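Local coordinates for protein Tv2483 (Treponema vincentii, PDB 6DET) that binds L-arginine with high selectivity in the cleft of a family 3 solute-binding fold, probably delivering it to an ABC transporter, at residues A[103-107]-A[108-112]; A[228-231]-A[232-236]; A[190-194]-A[195-199]; A[89-93]-A[94-98]. One frame throughout, in Å; residues are numbered along the deposited sequence.

Interaction 1 of 4, residues A[103-107]-A[108-112]; sequences FSVTE and ERKQH. With ARG (arginine), chain B.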
loop_
_atom_site.group_PDB
_atom_site.type_symbol
_atom_site.label_atom_id
_atom_site.label_comp_id
_atom_site.label_asym_id
_atom_site.label_seq_id
_atom_site.Cartn_x
_atom_site.Cartn_y
_atom_site.Cartn_z
ATOM N N PHE A 103 -0.532 -1.485 -2.083
ATOM C CA PHE A 103 0.097 -2.769 -2.375
ATOM C C PHE A 103 1.406 -2.562 -3.146
ATOM O O PHE A 103 1.392 -2.066 -4.283
ATOM C CB PHE A 103 -0.909 -3.626 -3.167
ATOM C CG PHE A 103 -0.469 -5.056 -3.389
ATOM C CD1 PHE A 103 -1.017 -6.093 -2.637
ATOM C CD2 PHE A 103 0.446 -5.376 -4.389
ATOM C CE1 PHE A 103 -0.610 -7.391 -2.845
ATOM C CE2 PHE A 103 0.848 -6.688 -4.588
ATOM C CZ PHE A 103 0.307 -7.695 -3.817
ATOM N N SER A 104 2.528 -2.990 -2.557
ATOM C CA SER A 104 3.851 -2.838 -3.172
ATOM C C SER A 104 4.184 -3.929 -4.194
ATOM O O SER A 104 3.961 -5.121 -3.972
ATOM C CB SER A 104 4.907 -2.846 -2.077
ATOM O OG SER A 104 4.690 -1.765 -1.192
ATOM N N VAL A 105 4.743 -3.510 -5.332
ATOM C CA VAL A 105 5.377 -4.457 -6.236
ATOM C C VAL A 105 6.650 -5.011 -5.604
ATOM O O VAL A 105 7.495 -4.259 -5.105
ATOM C CB VAL A 105 5.693 -3.792 -7.586
ATOM C CG1 VAL A 105 6.375 -4.806 -8.496
ATOM C CG2 VAL A 105 4.421 -3.260 -8.215
ATOM N N THR A 106 6.784 -6.338 -5.605
ATOM C CA THR A 106 8.039 -7.002 -5.300
ATOM C C THR A 106 8.266 -8.077 -6.343
ATOM O O THR A 106 7.331 -8.532 -7.023
ATOM C CB THR A 106 8.079 -7.671 -3.922
ATOM O OG1 THR A 106 7.235 -8.831 -3.941
ATOM C CG2 THR A 106 7.638 -6.714 -2.799
ATOM N N GLU A 107 9.526 -8.500 -6.453
ATOM C CA GLU A 107 9.839 -9.551 -7.414
ATOM C C GLU A 107 9.124 -10.852 -7.052
ATOM O O GLU A 107 8.550 -11.517 -7.923
ATOM C CB GLU A 107 11.351 -9.747 -7.499
ATOM C CG GLU A 107 12.066 -8.592 -8.202
ATOM C CD GLU A 107 11.523 -8.315 -9.602
ATOM O OE1 GLU A 107 11.599 -9.212 -10.461
ATOM O OE2 GLU A 107 10.983 -7.209 -9.832
ATOM N N GLU A 108 9.121 -11.214 -5.767
ATOM C CA GLU A 108 8.385 -12.396 -5.310
ATOM C C GLU A 108 6.911 -12.317 -5.697
ATOM O O GLU A 108 6.327 -13.293 -6.191
ATOM C CB GLU A 108 8.540 -12.544 -3.790
ATOM C CG GLU A 108 7.486 -13.398 -3.070
ATOM C CD GLU A 108 7.682 -14.879 -3.271
ATOM O OE1 GLU A 108 8.612 -15.266 -4.003
ATOM O OE2 GLU A 108 6.908 -15.662 -2.684
ATOM N N ARG A 109 6.281 -11.163 -5.467
ATOM C CA ARG A 109 4.849 -11.039 -5.731
ATOM C C ARG A 109 4.504 -11.144 -7.219
ATOM O O ARG A 109 3.366 -11.512 -7.557
ATOM C CB ARG A 109 4.342 -9.723 -5.168
ATOM C CG ARG A 109 4.236 -9.750 -3.676
ATOM C CD ARG A 109 3.872 -8.385 -3.106
ATOM N NE ARG A 109 3.613 -8.473 -1.655
ATOM C CZ ARG A 109 3.180 -7.464 -0.905
ATOM N NH1 ARG A 109 2.971 -6.267 -1.452
ATOM N NH2 ARG A 109 2.941 -7.659 0.405
ATOM N N LYS A 110 5.463 -10.873 -8.110
ATOM C CA LYS A 110 5.229 -11.089 -9.539
ATOM C C LYS A 110 4.913 -12.542 -9.854
ATOM O O LYS A 110 4.286 -12.818 -10.889
ATOM C CB LYS A 110 6.449 -10.644 -10.375
ATOM C CG LYS A 110 6.628 -9.135 -10.397
ATOM C CD LYS A 110 7.870 -8.679 -11.203
ATOM C CE LYS A 110 7.959 -7.148 -11.236
ATOM N NZ LYS A 110 9.283 -6.613 -11.717
ATOM N N GLN A 111 5.354 -13.471 -9.012
ATOM C CA GLN A 111 5.058 -14.889 -9.181
ATOM C C GLN A 111 3.731 -15.297 -8.556
ATOM O O GLN A 111 3.349 -16.462 -8.665
ATOM C CB GLN A 111 6.160 -15.755 -8.560
ATOM C CG GLN A 111 7.574 -15.357 -8.908
ATOM C CD GLN A 111 7.836 -15.375 -10.393
ATOM O OE1 GLN A 111 7.259 -16.178 -11.127
ATOM N NE2 GLN A 111 8.710 -14.485 -10.849
ATOM N N HIS A 112 3.030 -14.384 -7.885
ATOM C CA HIS A 112 1.803 -14.728 -7.180
ATOM C C HIS A 112 0.612 -13.912 -7.620
ATOM O O HIS A 112 -0.526 -14.280 -7.294
ATOM C CB HIS A 112 1.963 -14.518 -5.664
ATOM C CG HIS A 112 2.941 -15.440 -5.015
ATOM N ND1 HIS A 112 2.557 -16.406 -4.112
ATOM C CD2 HIS A 112 4.287 -15.529 -5.116
ATOM C CE1 HIS A 112 3.623 -17.061 -3.692
ATOM N NE2 HIS A 112 4.685 -16.547 -4.285
HETATM N N ARG B . 2.960 -1.708 1.039
HETATM C CA ARG B . 2.442 -2.710 2.006
HETATM C C ARG B . 2.288 -4.056 1.306
HETATM O O ARG B . 2.211 -4.071 0.062
HETATM C CB ARG B . 1.096 -2.274 2.583
HETATM C CG ARG B . 1.159 -1.031 3.463
HETATM C CD ARG B . -0.203 -0.558 3.963
HETATM N NE ARG B . -0.792 -1.548 4.843
HETATM C CZ ARG B . -1.823 -2.327 4.532
HETATM N NH1 ARG B . -2.226 -3.226 5.434
HETATM N NH2 ARG B . -2.430 -2.233 3.348
HETATM O OXT ARG B . 2.221 -5.096 1.975
#
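R109 and S104 together clasp the amino acid end of the bound arginine. The guanidinium takes the ligand carboxylate two-for-two: R109 NH1 reaches ligand O at 2.8 Å and R109 NH2 reaches OXT at 3.1 Å. A third donor, S104 N, comes to the same ligand O at 2.9 Å. S104 OG meanwhile accepts from the ligand N at 2.8 Å, so one small residue meets both the α-amino and the carboxylate group, which suits a serine. Since these groups are common to amino acids, the selectivity for arginine probably rests on other parts of the pocket.

Several contacts fix the guanidinium. R109 NH1 also donates to S104 O at 2.9 Å, in the carbonyl plane and on a lone pair. F103 faces the guanidinium in a cation-pi contact, with R109 CZ 4.4 Å from the ring centroid and the two planes 30° apart. The aromatic ring thus provides a flat apolar floor for a buried charge.

One step further out, the turn carrying R109 is an ST motif. T106 OG1 accepts from R109 N at 2.9 Å, because chi1 of 71° holds it between its own backbone N and carbonyl carbon, while T106 O accepts from K110 N. On the exposed side, E107 and K110 run alongside each other, ending in a salt bridge of 2.6 Å from OE2 to NZ.

Strand 98-104 thus ends at the ligand; F103 and V105 bond through their backbones to strand 215-223, F103 also touches M115 of strand 114-115, and K87 of helix 87-92 packs on both F103 and R109.

Interaction 2 of 4, residues A[228-231]-A[232-236]; sequences ASLV and AKIES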
loop_
_atom_site.group_PDB
_atom_site.type_symbol
_atom_site.label_atom_id
_atom_site.label_comp_id
_atom_site.label_asym_id
_atom_site.label_seq_id
_atom_site.Cartn_x
_atom_site.Cartn_y
_atom_site.Cartn_z
ATOM N N ALA A 228 -6.207 -11.490 -17.068
ATOM C CA ALA A 228 -5.618 -10.510 -17.980
ATOM C C ALA A 228 -6.660 -9.543 -18.562
ATOM O O ALA A 228 -6.407 -8.334 -18.651
ATOM C CB ALA A 228 -4.873 -11.238 -19.082
ATOM N N SER A 229 -7.843 -10.028 -18.957
ATOM C CA SER A 229 -8.827 -9.127 -19.560
ATOM C C SER A 229 -9.378 -8.132 -18.538
ATOM O O SER A 229 -9.639 -6.965 -18.868
ATOM C CB SER A 229 -9.970 -9.939 -20.190
ATOM O OG SER A 229 -10.598 -10.731 -19.173
ATOM N N LEU A 230 -9.577 -8.573 -17.293
ATOM C CA LEU A 230 -9.995 -7.645 -16.248
ATOM C C LEU A 230 -8.945 -6.555 -16.046
ATOM O O LEU A 230 -9.267 -5.364 -15.998
ATOM C CB LEU A 230 -10.238 -8.396 -14.934
ATOM C CG LEU A 230 -10.570 -7.522 -13.715
ATOM C CD1 LEU A 230 -11.786 -6.656 -14.001
ATOM C CD2 LEU A 230 -10.828 -8.385 -12.453
ATOM N N VAL A 231 -7.676 -6.945 -15.960
ATOM C CA VAL A 231 -6.625 -5.961 -15.698
ATOM C C VAL A 231 -6.490 -5.011 -16.884
ATOM O O VAL A 231 -6.329 -3.798 -16.706
ATOM C CB VAL A 231 -5.297 -6.665 -15.370
ATOM C CG1 VAL A 231 -4.113 -5.667 -15.373
ATOM C CG2 VAL A 231 -5.375 -7.359 -14.037
ATOM N N ALA A 232 -6.567 -5.536 -18.115
ATOM C CA ALA A 232 -6.485 -4.674 -19.298
ATOM C C ALA A 232 -7.604 -3.639 -19.320
ATOM O O ALA A 232 -7.374 -2.478 -19.677
ATOM C CB ALA A 232 -6.530 -5.507 -20.581
ATOM N N LYS A 233 -8.830 -4.044 -18.971
ATOM C CA LYS A 233 -9.940 -3.096 -18.929
ATOM C C LYS A 233 -9.669 -2.006 -17.911
ATOM O O LYS A 233 -9.842 -0.810 -18.183
ATOM C CB LYS A 233 -11.251 -3.823 -18.586
ATOM C CG LYS A 233 -12.492 -3.115 -19.063
ATOM C CD LYS A 233 -12.693 -3.415 -20.520
ATOM C CE LYS A 233 -13.848 -2.684 -21.105
ATOM N NZ LYS A 233 -13.921 -2.988 -22.546
ATOM N N ILE A 234 -9.267 -2.422 -16.707
ATOM C CA ILE A 234 -8.939 -1.497 -15.626
ATOM C C ILE A 234 -7.852 -0.527 -16.073
ATOM O O ILE A 234 -7.952 0.689 -15.878
ATOM C CB ILE A 234 -8.484 -2.288 -14.395
ATOM C CG1 ILE A 234 -9.628 -3.149 -13.820
ATOM C CG2 ILE A 234 -7.896 -1.320 -13.347
ATOM C CD1 ILE A 234 -10.691 -2.424 -13.240
ATOM N N GLU A 235 -6.799 -1.055 -16.677
ATOM C CA GLU A 235 -5.687 -0.195 -17.069
ATOM C C GLU A 235 -6.122 0.818 -18.123
ATOM O O GLU A 235 -5.663 1.966 -18.113
ATOM C CB GLU A 235 -4.527 -1.049 -17.568
ATOM C CG GLU A 235 -3.805 -1.768 -16.440
ATOM C CD GLU A 235 -2.644 -2.600 -16.915
ATOM O OE1 GLU A 235 -2.700 -3.123 -18.058
ATOM O OE2 GLU A 235 -1.671 -2.720 -16.145
ATOM N N SER A 236 -7.028 0.429 -19.025
ATOM C CA SER A 236 -7.482 1.377 -20.031
ATOM C C SER A 236 -8.179 2.577 -19.396
ATOM O O SER A 236 -7.984 3.721 -19.823
ATOM C CB SER A 236 -8.426 0.686 -21.011
ATOM O OG SER A 236 -8.800 1.598 -22.017
#
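A regular alpha helix runs through 228-236, each carbonyl from A228 to V231 accepting from the backbone N four residues on, as in the A232 N to A228 O bond of 2.9 Å. This is the first part of helix 228-243, one of the helices flanking the sheet in the two-lobed fold of solute-binding proteins.

Residue types follow the faces of the helix. L230 and I234, one turn apart, lie side by side and point the same way, L230 CD1 meeting I234 CG1 at 4.1 Å. I234 CG1 also sits 3.1 Å from L230 O. Branched and long aliphatic chains suit this side, because L230 packs on W29 and V32 of helix 28-35 and I234 on L69 and L73 of helix 61-73. V231 joins L230 in covering F223 of strand 215-223. Small A232 suits the exposed side, its CB resting 3.4 Å from A228 O. K233, also exposed, bends at chi2, and its side chain touches W29 and L73 as well.

At the start of the helix, where backbone N-H groups have no preceding carbonyl, S229 N is met by D26 and L230 N by S28, while S229 OG bonds to S28 OG and to W29 N. E235 joins apolar and polar roles: its carboxylate OE2 takes the backbone N of T117, and its stem lies across V231. There E235 CG comes to 3.2 Å from V231 O, and E235 CD touches V231 CG1 at 3.7 Å.

Interaction 3 of 4, residues A[190-194]-A[195-199]; sequences IVVDL and IYSLD. With ARG (arginine), chain B.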
loop_
_atom_site.group_PDB
_atom_site.type_symbol
_atom_site.label_atom_id
_atom_site.label_comp_id
_atom_site.label_asym_id
_atom_site.label_seq_id
_atom_site.Cartn_x
_atom_site.Cartn_y
_atom_site.Cartn_z
ATOM N N ILE A 190 10.426 1.274 13.980
ATOM C CA ILE A 190 9.398 0.667 13.141
ATOM C C ILE A 190 9.684 0.975 11.679
ATOM O O ILE A 190 10.328 1.974 11.337
ATOM C CB ILE A 190 7.981 1.151 13.496
ATOM C CG1 ILE A 190 7.774 2.617 13.082
ATOM C CG2 ILE A 190 7.703 0.927 14.986
ATOM C CD1 ILE A 190 6.410 3.175 13.387
ATOM N N VAL A 191 9.159 0.117 10.817
ATOM C CA VAL A 191 9.145 0.332 9.365
ATOM C C VAL A 191 7.749 0.784 8.964
ATOM O O VAL A 191 6.745 0.164 9.353
ATOM C CB VAL A 191 9.528 -0.942 8.594
ATOM C CG1 VAL A 191 9.436 -0.689 7.073
ATOM C CG2 VAL A 191 10.890 -1.383 8.949
ATOM N N VAL A 192 7.673 1.860 8.180
ATOM C CA VAL A 192 6.411 2.326 7.623
ATOM C C VAL A 192 6.668 2.696 6.170
ATOM O O VAL A 192 7.818 2.833 5.736
ATOM C CB VAL A 192 5.825 3.522 8.402
ATOM C CG1 VAL A 192 5.491 3.117 9.839
ATOM C CG2 VAL A 192 6.808 4.696 8.441
ATOM N N ASP A 193 5.581 2.821 5.401
ATOM C CA ASP A 193 5.684 3.308 4.029
ATOM C C ASP A 193 5.613 4.825 4.050
ATOM O O ASP A 193 4.755 5.416 4.723
ATOM C CB ASP A 193 4.579 2.775 3.103
ATOM C CG ASP A 193 4.687 1.287 2.801
ATOM O OD1 ASP A 193 5.693 0.635 3.143
ATOM O OD2 ASP A 193 3.730 0.761 2.162
ATOM N N LEU A 194 6.526 5.454 3.310
ATOM C CA LEU A 194 6.500 6.902 3.174
ATOM C C LEU A 194 5.121 7.419 2.786
ATOM O O LEU A 194 4.626 8.383 3.381
ATOM C CB LEU A 194 7.543 7.333 2.134
ATOM C CG LEU A 194 7.642 8.833 1.882
ATOM C CD1 LEU A 194 8.104 9.547 3.136
ATOM C CD2 LEU A 194 8.620 9.080 0.736
ATOM N N ILE A 195 4.474 6.789 1.790
ATOM C CA ILE A 195 3.272 7.369 1.182
ATOM C C ILE A 195 2.170 7.583 2.222
ATOM O O ILE A 195 1.525 8.641 2.257
ATOM C CB ILE A 195 2.774 6.488 0.015
ATOM C CG1 ILE A 195 3.652 6.734 -1.227
ATOM C CG2 ILE A 195 1.312 6.748 -0.293
ATOM C CD1 ILE A 195 3.386 8.088 -1.943
ATOM N N TYR A 196 1.907 6.583 3.060
ATOM C CA TYR A 196 0.812 6.755 4.014
ATOM C C TYR A 196 1.247 7.518 5.246
ATOM O O TYR A 196 0.391 7.842 6.078
ATOM C CB TYR A 196 0.151 5.396 4.395
ATOM C CG TYR A 196 0.974 4.384 5.187
ATOM C CD1 TYR A 196 1.284 3.130 4.649
ATOM C CD2 TYR A 196 1.359 4.651 6.502
ATOM C CE1 TYR A 196 1.998 2.204 5.376
ATOM C CE2 TYR A 196 2.083 3.742 7.235
ATOM C CZ TYR A 196 2.396 2.520 6.695
ATOM O OH TYR A 196 3.102 1.608 7.447
ATOM N N SER A 197 2.534 7.875 5.330
ATOM C CA SER A 197 3.126 8.612 6.451
ATOM C C SER A 197 3.280 10.111 6.188
ATOM O O SER A 197 3.694 10.851 7.092
ATOM C CB SER A 197 4.496 8.023 6.756
ATOM O OG SER A 197 4.358 6.685 7.141
ATOM N N LEU A 198 2.929 10.592 4.992
ATOM C CA LEU A 198 3.249 11.978 4.649
ATOM C C LEU A 198 2.601 12.974 5.608
ATOM O O LEU A 198 3.234 13.961 5.998
ATOM C CB LEU A 198 2.845 12.265 3.207
ATOM C CG LEU A 198 3.736 11.521 2.215
ATOM C CD1 LEU A 198 3.164 11.622 0.822
ATOM C CD2 LEU A 198 5.170 12.041 2.257
ATOM N N ASP A 199 1.346 12.746 6.006
ATOM C CA ASP A 199 0.751 13.614 7.023
ATOM C C ASP A 199 1.255 13.275 8.421
ATOM O O ASP A 199 1.554 14.181 9.208
ATOM C CB ASP A 199 -0.775 13.516 7.001
ATOM C CG ASP A 199 -1.380 13.942 5.672
ATOM O OD1 ASP A 199 -0.746 14.754 4.961
ATOM O OD2 ASP A 199 -2.501 13.472 5.357
HETATM N N ARG B . 2.960 -1.708 1.039
HETATM C CA ARG B . 2.442 -2.710 2.006
HETATM C C ARG B . 2.288 -4.056 1.306
HETATM O O ARG B . 2.211 -4.071 0.062
HETATM C CB ARG B . 1.096 -2.274 2.583
HETATM C CG ARG B . 1.159 -1.031 3.463
HETATM C CD ARG B . -0.203 -0.558 3.963
HETATM N NE ARG B . -0.792 -1.548 4.843
HETATM C CZ ARG B . -1.823 -2.327 4.532
HETATM N NH1 ARG B . -2.226 -3.226 5.434
HETATM N NH2 ARG B . -2.430 -2.233 3.348
HETATM O OXT ARG B . 2.221 -5.096 1.975
#
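Y196 folds back against D193 and V192 in the tight, buried half of this turn from strand to helix. Its chi1 of 67° swings the ring back against the end of the strand, where D193 O stands 3.8 Å above the ring plane over its centre. D193 CB lies 3.5 Å from Y196 CE1, and Y196 OH reaches to 3.4 Å from V192 CA, the tyrosine and valine side chains crossing at about a right angle. A large flat ring suits this place because it also reaches the substrate, Y196 CE1 lying 3.8 Å from CD of the bound arginine.

D193 supplies a charge for the ligand: OD2 accepts from the ammonium N at 2.8 Å. Its carboxylate is held by Y219 at OD2 and by a salt bridge from K124 to OD1, which probably keep it ionised. S197 is small enough to turn inward, its OG donating to D193 O at 2.8 Å from 37° above the carbonyl plane.

The outer half is looser. Here L194 and L198 are both partly exposed, and L194 CD1 meets L198 CD2 at 3.9 Å.

Strand 189-193 runs between strands 120-129 and 143-148, bonded to both through its backbone; V192 and Y196 pack on helix 175-184, while N122 of strand 120-129 receives the N-H of I195 as helix 194-197 begins.

Interaction 4 of 4, residues A[89-93]-A[94-98]; sequences ILLNT and GVIDC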
loop_
_atom_site.group_PDB
_atom_site.type_symbol
_atom_site.label_atom_id
_atom_site.label_comp_id
_atom_site.label_asym_id
_atom_site.label_seq_id
_atom_site.Cartn_x
_atom_site.Cartn_y
_atom_site.Cartn_z
ATOM N N ILE A 89 -5.171 -15.499 -0.315
ATOM C CA ILE A 89 -6.248 -16.485 -0.285
ATOM C C ILE A 89 -7.579 -15.849 -0.656
ATOM O O ILE A 89 -8.358 -16.423 -1.420
ATOM C CB ILE A 89 -6.316 -17.146 1.107
ATOM C CG1 ILE A 89 -5.000 -17.850 1.452
ATOM C CG2 ILE A 89 -7.505 -18.126 1.177
ATOM C CD1 ILE A 89 -4.511 -18.854 0.419
ATOM N N LEU A 90 -7.875 -14.661 -0.116
ATOM C CA LEU A 90 -9.161 -14.029 -0.412
ATOM C C LEU A 90 -9.288 -13.712 -1.895
ATOM O O LEU A 90 -10.366 -13.863 -2.488
ATOM C CB LEU A 90 -9.327 -12.764 0.412
ATOM C CG LEU A 90 -9.414 -13.058 1.936
ATOM C CD1 LEU A 90 -9.213 -11.759 2.701
ATOM C CD2 LEU A 90 -10.718 -13.686 2.249
ATOM N N LEU A 91 -8.189 -13.262 -2.502
ATOM C CA LEU A 91 -8.174 -12.996 -3.937
ATOM C C LEU A 91 -8.322 -14.282 -4.748
ATOM O O LEU A 91 -9.163 -14.372 -5.658
ATOM C CB LEU A 91 -6.871 -12.275 -4.281
ATOM C CG LEU A 91 -6.655 -11.896 -5.752
ATOM C CD1 LEU A 91 -7.681 -10.867 -6.175
ATOM C CD2 LEU A 91 -5.232 -11.367 -5.967
ATOM N N ASN A 92 -7.501 -15.289 -4.445
ATOM C CA ASN A 92 -7.479 -16.496 -5.273
ATOM C C ASN A 92 -8.741 -17.338 -5.133
ATOM O O ASN A 92 -9.105 -18.067 -6.070
ATOM C CB ASN A 92 -6.239 -17.316 -4.929
ATOM C CG ASN A 92 -5.001 -16.762 -5.585
ATOM O OD1 ASN A 92 -5.097 -15.962 -6.513
ATOM N ND2 ASN A 92 -3.831 -17.184 -5.119
ATOM N N THR A 93 -9.414 -17.277 -3.984
ATOM C CA THR A 93 -10.697 -17.951 -3.822
ATOM C C THR A 93 -11.867 -17.093 -4.276
ATOM O O THR A 93 -13.009 -17.540 -4.193
ATOM C CB THR A 93 -10.902 -18.363 -2.363
ATOM O OG1 THR A 93 -10.866 -17.201 -1.520
ATOM C CG2 THR A 93 -9.817 -19.334 -1.930
ATOM N N GLY A 94 -11.628 -15.876 -4.743
ATOM C CA GLY A 94 -12.699 -15.082 -5.314
ATOM C C GLY A 94 -13.531 -14.272 -4.346
ATOM O O GLY A 94 -14.553 -13.710 -4.763
ATOM N N VAL A 95 -13.137 -14.196 -3.069
ATOM C CA VAL A 95 -13.836 -13.321 -2.134
ATOM C C VAL A 95 -13.684 -11.864 -2.551
ATOM O O VAL A 95 -14.638 -11.078 -2.441
ATOM C CB VAL A 95 -13.329 -13.549 -0.696
ATOM C CG1 VAL A 95 -14.022 -12.580 0.261
ATOM C CG2 VAL A 95 -13.574 -14.996 -0.284
ATOM N N ILE A 96 -12.487 -11.480 -3.013
ATOM C CA ILE A 96 -12.235 -10.173 -3.609
ATOM C C ILE A 96 -11.764 -10.372 -5.046
ATOM O O ILE A 96 -11.373 -11.467 -5.447
ATOM C CB ILE A 96 -11.209 -9.359 -2.822
ATOM C CG1 ILE A 96 -9.860 -10.094 -2.794
ATOM C CG2 ILE A 96 -11.760 -9.189 -1.401
ATOM C CD1 ILE A 96 -8.739 -9.429 -1.879
ATOM N N ASP A 97 -11.775 -9.274 -5.804
ATOM C CA ASP A 97 -11.305 -9.270 -7.194
ATOM C C ASP A 97 -9.938 -8.615 -7.354
ATOM O O ASP A 97 -9.262 -8.844 -8.372
ATOM C CB ASP A 97 -12.315 -8.542 -8.093
ATOM C CG ASP A 97 -13.660 -9.270 -8.164
ATOM O OD1 ASP A 97 -13.662 -10.511 -8.293
ATOM O OD2 ASP A 97 -14.709 -8.603 -8.100
ATOM N N CYS A 98 -9.537 -7.790 -6.399
ATOM C CA CYS A 98 -8.258 -7.095 -6.483
ATOM C C CYS A 98 -7.924 -6.573 -5.096
ATOM O O CYS A 98 -8.755 -6.619 -4.177
ATOM C CB CYS A 98 -8.310 -5.966 -7.504
ATOM S SG CYS A 98 -9.447 -4.644 -7.126
#
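The peptide carbonyls of L90 and L91 are met from above their planes by the chain that turns back over the helix end. I96 N stands 56° out of the L90 carbonyl plane and bonds to L90 O at 3.2 Å. G94 N, 66° out of the L91 plane, reaches L91 O at 3.0 Å. The carbonyl just before these, I89 O, is gripped on opposite faces of its plane by T93 N and T93 OG1, the hydroxyl at 2.6 Å. A threonine fits here because its OG1 can bend back to the carbonyl four residues before; the same OG1 lies 3.7 Å from V95 CG2, the two side chains running side by side.

This is a Schellman motif closing helix 87-92. Its two bonds are G94 N to L91 O and a weak one from V95 N to L90 O at 2.9 Å, with that of I96 N to L90 O added to them. G94 leaves helical geometry with a phi of 86°, at which a CB would be jammed against T93 O, so glycine is called for. The side chains flanking the motif make its usual apolar contact, L90 CD2 touching V95 CB at 3.9 Å.

I96 carries the chain inward. Its CG1 lies 3.5 Å from L91 CA, and its CD1 borders L90 CB, so a long branched aliphatic chain seals the helix against Y80, I82 and V39. L91 reaches further along the same loop, its CD1 resting 3.4 Å from D97 O. D97 takes the backbone N of V39 and forms a salt bridge with R224, whose guanidinium also bonds to L91 O and I96 O.

How the interactions relate
From the N terminus the order is interaction 4 (89-98), 1 (103-112), 3 (190-199) and 2 (228-236). Interactions 4, 1 and 3 each close a short turn at a helix or strand end, whereas interaction 2 is successive turns of one helix; all lie in series, and none nests or crosses. Interaction 4 ends helix 87-92 and leads into strand 98-104, whose far end opens interaction 1. Interaction 3 belongs to the other side of the cleft, yet its nearest atoms come about 4 Å from interaction 1, and the bound arginine, touched by both, joins the sides. Interaction 2, its centre about 29 Å from that of interaction 3, lies near interaction 4, nearest atoms about 4 Å apart.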